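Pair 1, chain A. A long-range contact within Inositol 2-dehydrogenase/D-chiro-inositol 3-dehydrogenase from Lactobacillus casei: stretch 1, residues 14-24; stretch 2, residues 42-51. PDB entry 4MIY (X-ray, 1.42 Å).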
# COMPACT_ATOMS: atom_id res chain seq x y z
N GLY A 14 9.34 -34.03 -10.57
CA GLY A 14 10.55 -34.81 -10.43
C GLY A 14 11.74 -34.16 -11.08
O GLY A 14 12.80 -34.10 -10.52
N ARG A 15 11.55 -33.66 -12.28
CA ARG A 15 12.63 -33.00 -12.96
C ARG A 15 12.99 -31.68 -12.30
O ARG A 15 14.11 -31.27 -12.32
CB ARG A 15 12.26 -32.74 -14.40
CG ARG A 15 12.28 -33.95 -15.30
CD ARG A 15 11.57 -33.65 -16.66
NE ARG A 15 12.32 -32.75 -17.50
CZ ARG A 15 13.29 -33.13 -18.32
NH1 ARG A 15 13.62 -34.39 -18.43
NH2 ARG A 15 13.91 -32.23 -19.03
N ALA A 16 11.99 -31.02 -11.76
CA ALA A 16 12.24 -29.77 -11.07
C ALA A 16 13.02 -29.96 -9.78
O ALA A 16 13.83 -29.17 -9.45
CB ALA A 16 10.94 -29.06 -10.82
N HIS A 17 12.76 -31.04 -9.08
CA HIS A 17 13.57 -31.42 -7.92
C HIS A 17 15.00 -31.82 -8.32
O HIS A 17 15.92 -31.50 -7.66
CB HIS A 17 12.93 -32.51 -7.12
CG HIS A 17 11.84 -32.04 -6.21
ND1 HIS A 17 11.92 -30.86 -5.53
CD2 HIS A 17 10.68 -32.61 -5.86
CE1 HIS A 17 10.84 -30.70 -4.82
NE2 HIS A 17 10.07 -31.76 -4.98
N ILE A 18 15.13 -32.53 -9.42
CA ILE A 18 16.45 -32.83 -9.95
C ILE A 18 17.22 -31.58 -10.29
O ILE A 18 18.37 -31.47 -9.99
CB ILE A 18 16.38 -33.75 -11.19
CG1 ILE A 18 15.87 -35.11 -10.78
CG2 ILE A 18 17.70 -33.79 -11.94
CD1 ILE A 18 15.63 -36.04 -11.94
N ASP A 19 16.56 -30.65 -10.94
CA ASP A 19 17.15 -29.37 -11.23
C ASP A 19 17.62 -28.66 -9.94
O ASP A 19 18.67 -28.10 -9.88
CB ASP A 19 16.14 -28.50 -11.98
CG ASP A 19 16.72 -27.20 -12.40
OD1 ASP A 19 17.72 -27.23 -13.08
OD2 ASP A 19 16.19 -26.17 -12.02
N ARG A 20 16.78 -28.72 -8.93
CA ARG A 20 17.11 -28.16 -7.63
C ARG A 20 18.37 -28.78 -7.06
O ARG A 20 19.27 -28.10 -6.68
CB ARG A 20 15.93 -28.29 -6.65
CG ARG A 20 14.96 -27.12 -6.72
CD ARG A 20 13.83 -27.14 -5.75
NE ARG A 20 12.72 -27.97 -6.17
CZ ARG A 20 11.74 -27.57 -6.96
NH1 ARG A 20 11.68 -26.36 -7.43
NH2 ARG A 20 10.80 -28.41 -7.25
N LEU A 21 18.42 -30.10 -7.07
CA LEU A 21 19.52 -30.83 -6.49
C LEU A 21 20.79 -30.69 -7.29
O LEU A 21 21.85 -30.76 -6.76
CB LEU A 21 19.17 -32.28 -6.30
CG LEU A 21 18.01 -32.51 -5.36
CD1 LEU A 21 17.51 -33.85 -5.54
CD2 LEU A 21 18.38 -32.32 -3.93
N THR A 22 20.65 -30.44 -8.57
CA THR A 22 21.79 -30.42 -9.48
C THR A 22 22.34 -29.05 -9.73
O THR A 22 23.53 -28.85 -9.84
CB THR A 22 21.35 -31.03 -10.83
OG1 THR A 22 20.85 -32.34 -10.59
CG2 THR A 22 22.47 -31.10 -11.79
N ASN A 23 21.44 -28.11 -9.87
CA ASN A 23 21.82 -26.84 -10.35
C ASN A 23 21.69 -25.75 -9.30
O ASN A 23 22.48 -24.86 -9.25
CB ASN A 23 21.02 -26.53 -11.59
CG ASN A 23 21.40 -27.41 -12.76
OD1 ASN A 23 22.55 -27.68 -12.96
ND2 ASN A 23 20.44 -27.86 -13.50
N VAL A 24 20.68 -25.84 -8.47
CA VAL A 24 20.32 -24.72 -7.62
C VAL A 24 20.92 -24.78 -6.21
O VAL A 24 21.47 -23.83 -5.74
CB VAL A 24 18.80 -24.59 -7.54
CG1 VAL A 24 18.38 -23.42 -6.67
CG2 VAL A 24 18.19 -24.47 -8.93
N GLU A 42 15.40 -41.79 -18.74
CA GLU A 42 16.57 -41.59 -19.53
C GLU A 42 16.77 -40.15 -19.95
O GLU A 42 17.87 -39.69 -20.04
CB GLU A 42 16.55 -42.54 -20.74
CG GLU A 42 16.98 -43.95 -20.40
CD GLU A 42 16.76 -44.92 -21.55
OE1 GLU A 42 16.50 -44.45 -22.66
OE2 GLU A 42 16.84 -46.13 -21.32
N ALA A 43 15.69 -39.45 -20.22
CA ALA A 43 15.77 -38.05 -20.56
C ALA A 43 16.29 -37.20 -19.39
O ALA A 43 16.99 -36.25 -19.58
CB ALA A 43 14.45 -37.55 -21.05
N ALA A 44 15.94 -37.59 -18.19
CA ALA A 44 16.36 -36.84 -17.02
C ALA A 44 17.85 -36.92 -16.87
O ALA A 44 18.51 -35.93 -16.65
CB ALA A 44 15.70 -37.37 -15.86
N VAL A 45 18.39 -38.09 -17.04
CA VAL A 45 19.80 -38.26 -16.90
C VAL A 45 20.48 -37.46 -17.93
O VAL A 45 21.46 -36.80 -17.70
CB VAL A 45 20.18 -39.69 -17.11
CG1 VAL A 45 21.65 -39.81 -17.14
CG2 VAL A 45 19.59 -40.53 -16.06
N ARG A 46 19.91 -37.51 -19.12
CA ARG A 46 20.49 -36.83 -20.25
C ARG A 46 20.42 -35.31 -20.17
O ARG A 46 21.41 -34.64 -20.34
CB ARG A 46 19.82 -37.33 -21.52
CG ARG A 46 20.47 -36.89 -22.79
CD ARG A 46 19.91 -37.65 -24.02
NE ARG A 46 18.45 -37.63 -24.07
CZ ARG A 46 17.68 -38.69 -23.90
NH1 ARG A 46 18.22 -39.86 -23.71
NH2 ARG A 46 16.38 -38.57 -23.94
N ASP A 47 19.23 -34.80 -19.90
CA ASP A 47 18.96 -33.38 -19.92
C ASP A 47 19.71 -32.62 -18.85
O ASP A 47 20.11 -31.51 -19.03
CB ASP A 47 17.47 -33.13 -19.78
CG ASP A 47 16.65 -33.57 -20.99
OD1 ASP A 47 17.23 -33.89 -22.03
OD2 ASP A 47 15.41 -33.59 -20.88
N PHE A 48 19.91 -33.27 -17.72
CA PHE A 48 20.57 -32.64 -16.59
C PHE A 48 22.00 -33.09 -16.43
O PHE A 48 22.63 -32.77 -15.47
CB PHE A 48 19.76 -32.91 -15.32
CG PHE A 48 18.44 -32.26 -15.31
CD1 PHE A 48 18.33 -30.94 -15.04
CD2 PHE A 48 17.32 -32.96 -15.58
CE1 PHE A 48 17.15 -30.34 -15.06
CE2 PHE A 48 16.14 -32.35 -15.60
CZ PHE A 48 16.06 -31.04 -15.32
N HIS A 49 22.47 -33.87 -17.38
CA HIS A 49 23.87 -34.32 -17.40
C HIS A 49 24.33 -34.99 -16.16
O HIS A 49 25.36 -34.66 -15.64
CB HIS A 49 24.81 -33.17 -17.62
CG HIS A 49 24.62 -32.48 -18.91
ND1 HIS A 49 23.38 -32.31 -19.49
CD2 HIS A 49 25.50 -31.90 -19.74
CE1 HIS A 49 23.51 -31.64 -20.61
NE2 HIS A 49 24.79 -31.38 -20.79
N LEU A 50 23.55 -35.93 -15.70
CA LEU A 50 23.77 -36.62 -14.48
C LEU A 50 24.71 -37.79 -14.70
O LEU A 50 24.69 -38.40 -15.74
CB LEU A 50 22.45 -37.17 -14.00
CG LEU A 50 21.32 -36.23 -13.66
CD1 LEU A 50 20.24 -36.97 -13.08
CD2 LEU A 50 21.76 -35.19 -12.70
N ASN A 51 25.53 -38.05 -13.71
CA ASN A 51 26.24 -39.29 -13.62
C ASN A 51 25.40 -40.21 -12.78
O ASN A 51 25.55 -40.27 -11.59
CB ASN A 51 27.64 -39.08 -13.02
CG ASN A 51 28.36 -40.39 -12.78
OD1 ASN A 51 28.83 -41.00 -13.70
ND2 ASN A 51 28.45 -40.80 -11.54

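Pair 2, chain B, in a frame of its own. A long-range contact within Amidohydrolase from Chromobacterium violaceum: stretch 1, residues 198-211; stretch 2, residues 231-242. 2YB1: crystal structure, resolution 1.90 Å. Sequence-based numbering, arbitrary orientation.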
# COMPACT_ATOMS: atom_id res chain seq x y z
N GLY B 198 -18.30 -8.45 5.49
CA GLY B 198 -19.02 -8.14 6.71
C GLY B 198 -18.16 -8.61 7.87
O GLY B 198 -17.00 -9.02 7.65
N ARG B 199 -18.68 -8.58 9.08
CA ARG B 199 -17.83 -8.90 10.23
C ARG B 199 -17.38 -10.36 10.22
O ARG B 199 -16.36 -10.70 10.81
CB ARG B 199 -18.50 -8.53 11.55
CG ARG B 199 -19.88 -9.12 11.77
CD ARG B 199 -20.39 -8.68 13.14
NE ARG B 199 -21.85 -8.71 13.23
CZ ARG B 199 -22.53 -9.73 13.73
NH1 ARG B 199 -21.88 -10.79 14.18
NH2 ARG B 199 -23.85 -9.68 13.78
N THR B 200 -18.14 -11.22 9.55
CA THR B 200 -17.76 -12.62 9.48
C THR B 200 -16.56 -12.87 8.56
O THR B 200 -15.62 -13.57 8.93
CB THR B 200 -18.96 -13.50 9.09
OG1 THR B 200 -19.93 -13.45 10.14
CG2 THR B 200 -18.53 -14.95 8.88
N LEU B 201 -16.59 -12.28 7.36
CA LEU B 201 -15.46 -12.39 6.44
C LEU B 201 -14.21 -11.72 6.98
O LEU B 201 -13.10 -12.23 6.82
CB LEU B 201 -15.82 -11.82 5.07
CG LEU B 201 -16.37 -12.87 4.10
CD1 LEU B 201 -16.56 -12.26 2.73
CD2 LEU B 201 -15.44 -14.08 4.04
N ILE B 202 -14.38 -10.56 7.62
CA ILE B 202 -13.25 -9.87 8.24
C ILE B 202 -12.60 -10.76 9.28
O ILE B 202 -11.37 -10.89 9.34
CB ILE B 202 -13.67 -8.53 8.90
CG1 ILE B 202 -14.01 -7.47 7.85
CG2 ILE B 202 -12.56 -8.02 9.81
CD1 ILE B 202 -12.81 -7.02 7.03
N GLU B 203 -13.42 -11.39 10.12
CA GLU B 203 -12.92 -12.31 11.13
C GLU B 203 -12.17 -13.48 10.50
O GLU B 203 -11.12 -13.88 10.98
CB GLU B 203 -14.06 -12.83 12.01
CG GLU B 203 -13.68 -14.02 12.86
CD GLU B 203 -13.82 -13.76 14.34
OE1 GLU B 203 -13.78 -12.57 14.74
OE2 GLU B 203 -13.97 -14.73 15.11
N ARG B 204 -12.74 -14.04 9.43
CA ARG B 204 -12.13 -15.15 8.70
C ARG B 204 -10.77 -14.73 8.12
O ARG B 204 -9.78 -15.47 8.22
CB ARG B 204 -13.06 -15.60 7.57
CG ARG B 204 -12.64 -16.88 6.88
CD ARG B 204 -12.64 -18.03 7.88
NE ARG B 204 -11.56 -18.98 7.63
CZ ARG B 204 -10.88 -19.61 8.59
NH1 ARG B 204 -11.17 -19.40 9.87
NH2 ARG B 204 -9.92 -20.46 8.26
N LEU B 205 -10.73 -13.55 7.51
CA LEU B 205 -9.49 -13.01 6.97
C LEU B 205 -8.43 -12.85 8.06
O LEU B 205 -7.28 -13.25 7.87
CB LEU B 205 -9.74 -11.66 6.27
CG LEU B 205 -8.49 -10.92 5.79
CD1 LEU B 205 -7.67 -11.78 4.79
CD2 LEU B 205 -8.86 -9.57 5.17
N ILE B 206 -8.81 -12.26 9.19
CA ILE B 206 -7.91 -12.11 10.34
C ILE B 206 -7.36 -13.45 10.85
O ILE B 206 -6.16 -13.59 11.07
CB ILE B 206 -8.58 -11.34 11.50
CG1 ILE B 206 -8.79 -9.86 11.10
CG2 ILE B 206 -7.74 -11.46 12.78
CD1 ILE B 206 -9.56 -9.06 12.13
N LEU B 207 -8.24 -14.43 11.04
CA LEU B 207 -7.81 -15.75 11.49
C LEU B 207 -6.81 -16.40 10.52
O LEU B 207 -5.79 -16.92 10.95
CB LEU B 207 -9.02 -16.67 11.70
CG LEU B 207 -9.92 -16.22 12.86
CD1 LEU B 207 -11.03 -17.23 13.11
CD2 LEU B 207 -9.07 -16.02 14.13
N ASP B 208 -7.11 -16.35 9.23
CA ASP B 208 -6.19 -16.84 8.20
C ASP B 208 -4.86 -16.07 8.23
O ASP B 208 -3.77 -16.65 8.12
CB ASP B 208 -6.82 -16.68 6.81
CG ASP B 208 -7.90 -17.72 6.52
OD1 ASP B 208 -8.26 -18.49 7.43
OD2 ASP B 208 -8.36 -17.77 5.36
N PHE B 209 -4.97 -14.75 8.37
CA PHE B 209 -3.83 -13.84 8.42
C PHE B 209 -2.91 -14.20 9.59
O PHE B 209 -1.70 -14.40 9.44
CB PHE B 209 -4.38 -12.40 8.52
CG PHE B 209 -3.34 -11.34 8.75
CD1 PHE B 209 -2.46 -10.96 7.72
CD2 PHE B 209 -3.28 -10.67 9.96
CE1 PHE B 209 -1.52 -9.95 7.93
CE2 PHE B 209 -2.34 -9.65 10.17
CZ PHE B 209 -1.46 -9.30 9.16
N GLN B 210 -3.49 -14.30 10.78
CA GLN B 210 -2.74 -14.72 11.96
C GLN B 210 -2.11 -16.11 11.82
O GLN B 210 -0.93 -16.28 12.15
CB GLN B 210 -3.63 -14.66 13.19
CG GLN B 210 -3.90 -13.24 13.66
CD GLN B 210 -4.65 -13.21 14.98
OE1 GLN B 210 -5.79 -13.66 15.06
NE2 GLN B 210 -4.00 -12.68 16.02
N ALA B 211 -2.88 -17.08 11.34
CA ALA B 211 -2.34 -18.43 11.10
C ALA B 211 -1.07 -18.38 10.25
O ALA B 211 -0.15 -19.18 10.44
CB ALA B 211 -3.40 -19.34 10.47
N LYS B 231 -14.51 0.42 14.46
CA LYS B 231 -14.81 -0.98 14.18
C LYS B 231 -13.55 -1.84 14.08
O LYS B 231 -13.46 -2.91 14.66
CB LYS B 231 -15.63 -1.07 12.89
CG LYS B 231 -16.06 -2.46 12.54
CD LYS B 231 -17.04 -2.42 11.38
CE LYS B 231 -16.40 -1.89 10.12
NZ LYS B 231 -17.39 -1.90 9.00
N PHE B 232 -12.54 -1.35 13.36
CA PHE B 232 -11.31 -2.13 13.22
C PHE B 232 -10.41 -2.13 14.47
O PHE B 232 -9.69 -3.11 14.72
CB PHE B 232 -10.60 -1.79 11.90
CG PHE B 232 -11.42 -2.17 10.71
CD1 PHE B 232 -11.59 -3.51 10.37
CD2 PHE B 232 -12.11 -1.21 9.98
CE1 PHE B 232 -12.39 -3.88 9.30
CE2 PHE B 232 -12.91 -1.57 8.90
CZ PHE B 232 -13.05 -2.91 8.57
N ALA B 233 -10.50 -1.07 15.27
CA ALA B 233 -9.88 -1.09 16.60
C ALA B 233 -10.38 -2.26 17.46
O ALA B 233 -9.60 -2.91 18.16
CB ALA B 233 -10.11 0.24 17.33
N LEU B 234 -11.69 -2.51 17.41
CA LEU B 234 -12.31 -3.63 18.14
C LEU B 234 -11.92 -4.98 17.55
O LEU B 234 -11.61 -5.91 18.31
CB LEU B 234 -13.83 -3.50 18.18
CG LEU B 234 -14.38 -2.33 19.00
CD1 LEU B 234 -15.91 -2.36 19.00
CD2 LEU B 234 -13.83 -2.39 20.43
N HIS B 235 -11.95 -5.11 16.23
CA HIS B 235 -11.47 -6.34 15.58
C HIS B 235 -10.05 -6.63 16.02
O HIS B 235 -9.70 -7.77 16.35
CB HIS B 235 -11.49 -6.23 14.04
CG HIS B 235 -12.82 -6.51 13.41
ND1 HIS B 235 -13.41 -7.75 13.43
CD2 HIS B 235 -13.65 -5.71 12.69
CE1 HIS B 235 -14.55 -7.71 12.78
NE2 HIS B 235 -14.73 -6.48 12.32
N ALA B 236 -9.21 -5.60 16.02
CA ALA B 236 -7.81 -5.76 16.38
C ALA B 236 -7.68 -6.22 17.83
O ALA B 236 -6.90 -7.11 18.14
CB ALA B 236 -7.03 -4.46 16.16
N ASP B 237 -8.47 -5.61 18.71
CA ASP B 237 -8.36 -5.94 20.13
C ASP B 237 -8.76 -7.40 20.42
O ASP B 237 -8.12 -8.07 21.23
CB ASP B 237 -9.17 -4.97 21.00
CG ASP B 237 -8.94 -5.20 22.48
OD1 ASP B 237 -7.80 -4.95 22.94
OD2 ASP B 237 -9.87 -5.65 23.17
N ARG B 238 -9.82 -7.88 19.77
CA ARG B 238 -10.30 -9.24 20.01
C ARG B 238 -9.27 -10.28 19.61
O ARG B 238 -9.23 -11.38 20.16
CB ARG B 238 -11.59 -9.52 19.23
CG ARG B 238 -12.75 -8.60 19.56
CD ARG B 238 -13.95 -8.89 18.66
NE ARG B 238 -14.55 -10.19 18.95
CZ ARG B 238 -14.22 -11.32 18.33
NH1 ARG B 238 -13.29 -11.31 17.39
NH2 ARG B 238 -14.82 -12.46 18.66
N HIS B 239 -8.46 -9.95 18.61
CA HIS B 239 -7.45 -10.89 18.13
C HIS B 239 -6.02 -10.60 18.60
O HIS B 239 -5.09 -11.31 18.24
CB HIS B 239 -7.56 -11.03 16.62
CG HIS B 239 -8.89 -11.55 16.18
ND1 HIS B 239 -9.23 -12.88 16.28
CD2 HIS B 239 -9.99 -10.91 15.71
CE1 HIS B 239 -10.47 -13.05 15.86
NE2 HIS B 239 -10.95 -11.87 15.51
N GLY B 240 -5.86 -9.55 19.39
CA GLY B 240 -4.53 -9.17 19.86
C GLY B 240 -3.65 -8.65 18.74
O GLY B 240 -2.44 -8.83 18.78
N LEU B 241 -4.25 -8.02 17.73
CA LEU B 241 -3.46 -7.40 16.65
C LEU B 241 -2.97 -6.01 17.03
O LEU B 241 -3.68 -5.26 17.72
CB LEU B 241 -4.30 -7.30 15.38
CG LEU B 241 -4.74 -8.61 14.72
CD1 LEU B 241 -5.70 -8.34 13.57
CD2 LEU B 241 -3.52 -9.38 14.24
N TYR B 242 -1.78 -5.66 16.57
CA TYR B 242 -1.22 -4.32 16.73
C TYR B 242 -1.78 -3.38 15.67
O TYR B 242 -1.99 -3.78 14.52
CB TYR B 242 0.31 -4.37 16.66
CG TYR B 242 0.88 -5.16 17.82
CD1 TYR B 242 1.02 -4.57 19.07
CD2 TYR B 242 1.22 -6.50 17.68
CE1 TYR B 242 1.50 -5.29 20.15
CE2 TYR B 242 1.72 -7.23 18.76
CZ TYR B 242 1.86 -6.61 19.99
OH TYR B 242 2.34 -7.32 21.08
O HOH W 1 -7.31 -14.55 17.33

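The sharpest difference lies in the ring at the C-terminal turn of the second stretch: in pair 1 it is Phe A48, whose ring offers no polar atom, whereas in pair 2 the matching His B239 is tied to the opposing helix by hydrogen bonds from its ring and to its backbone. The frame around these rings is nearly the same. Fourteen central residues superpose with an RMSD of 0.5 Å; in each pair two helices run in roughly the same direction, at 28° in pair 1 and 43° in pair 2, with axes 11.0 and 11.2 Å apart at closest approach, and the second stretch then turns so that a leucine, Leu A50 or Leu B241, points back toward the first helix. The turn passes through positive phi in both, at His A49 (54°) and Gly B240 (69°); in pair 2 it is a Schellman motif.

The common centre is an isoleucine, Ile A18 or Ile B206, in the same rotamer (chi1 m, chi2 t). Its CG2 lies over a face of the aromatic ring, 4.0 Å from the centroid of the Phe A48 ring for Ile A18 CG2 and 3.9 Å from that of the His B239 ring for Ile B206 CG2, both CH-pi contacts. The same methyl reaches the leucine: Ile A18 CG2 to Leu A50 CD1 is 4.2 Å, Ile B206 CG2 to Leu B241 CD1 3.8 Å.

Charge flanks this apolar centre with its signs exchanged. Arg A15 matches Glu B203, and Asp A47 matches Arg B238. In pair 1, Arg A15 NH2 makes a salt bridge to Asp A47 OD2 at 2.7 Å, while a face of its guanidinium lies against Phe A48 CE2. In pair 2, Glu B203 OE1 serves two partners, forming a salt bridge with Arg B238 NH1 at 3.0 Å and accepting a hydrogen bond from His B239 NE2, also at 3.0 Å. The phenylalanine ring has no donor to make such a bond, and Arg A15 no acceptor in its side chain.

One turn after the isoleucine, Thr A22 matches Gln B210. The threonine turns its hydroxyl back on its own helix, Thr A22 OG1 donating to Ile A18 O at 2.7 Å, and its CG2 stays 4.0 Å from Phe A48 O. The longer glutamine crosses the gap: Gln B210 NE2 donates to His B239 O at 2.8 Å, and a water bridges Gln B210 OE1 (2.9 Å from the water O) and His B239 ND1 (2.8 Å from the water O). The side chain of His B239 also sits as a knob among Glu B203, Ile B206, Leu B207 and Gln B210.

Where Ala A44 meets Ile A18 through a small methyl (Ile A18 CD1 to Ala A44 CB, 4.1 Å), pair 2 has His B235, whose ring takes Ile B202 CG2 over one face, 3.6 Å from the centroid. Gly A14, matching Ile B202, makes no such contact. The buried surface is 433 Å² in pair 1 and 547 Å² in pair 2.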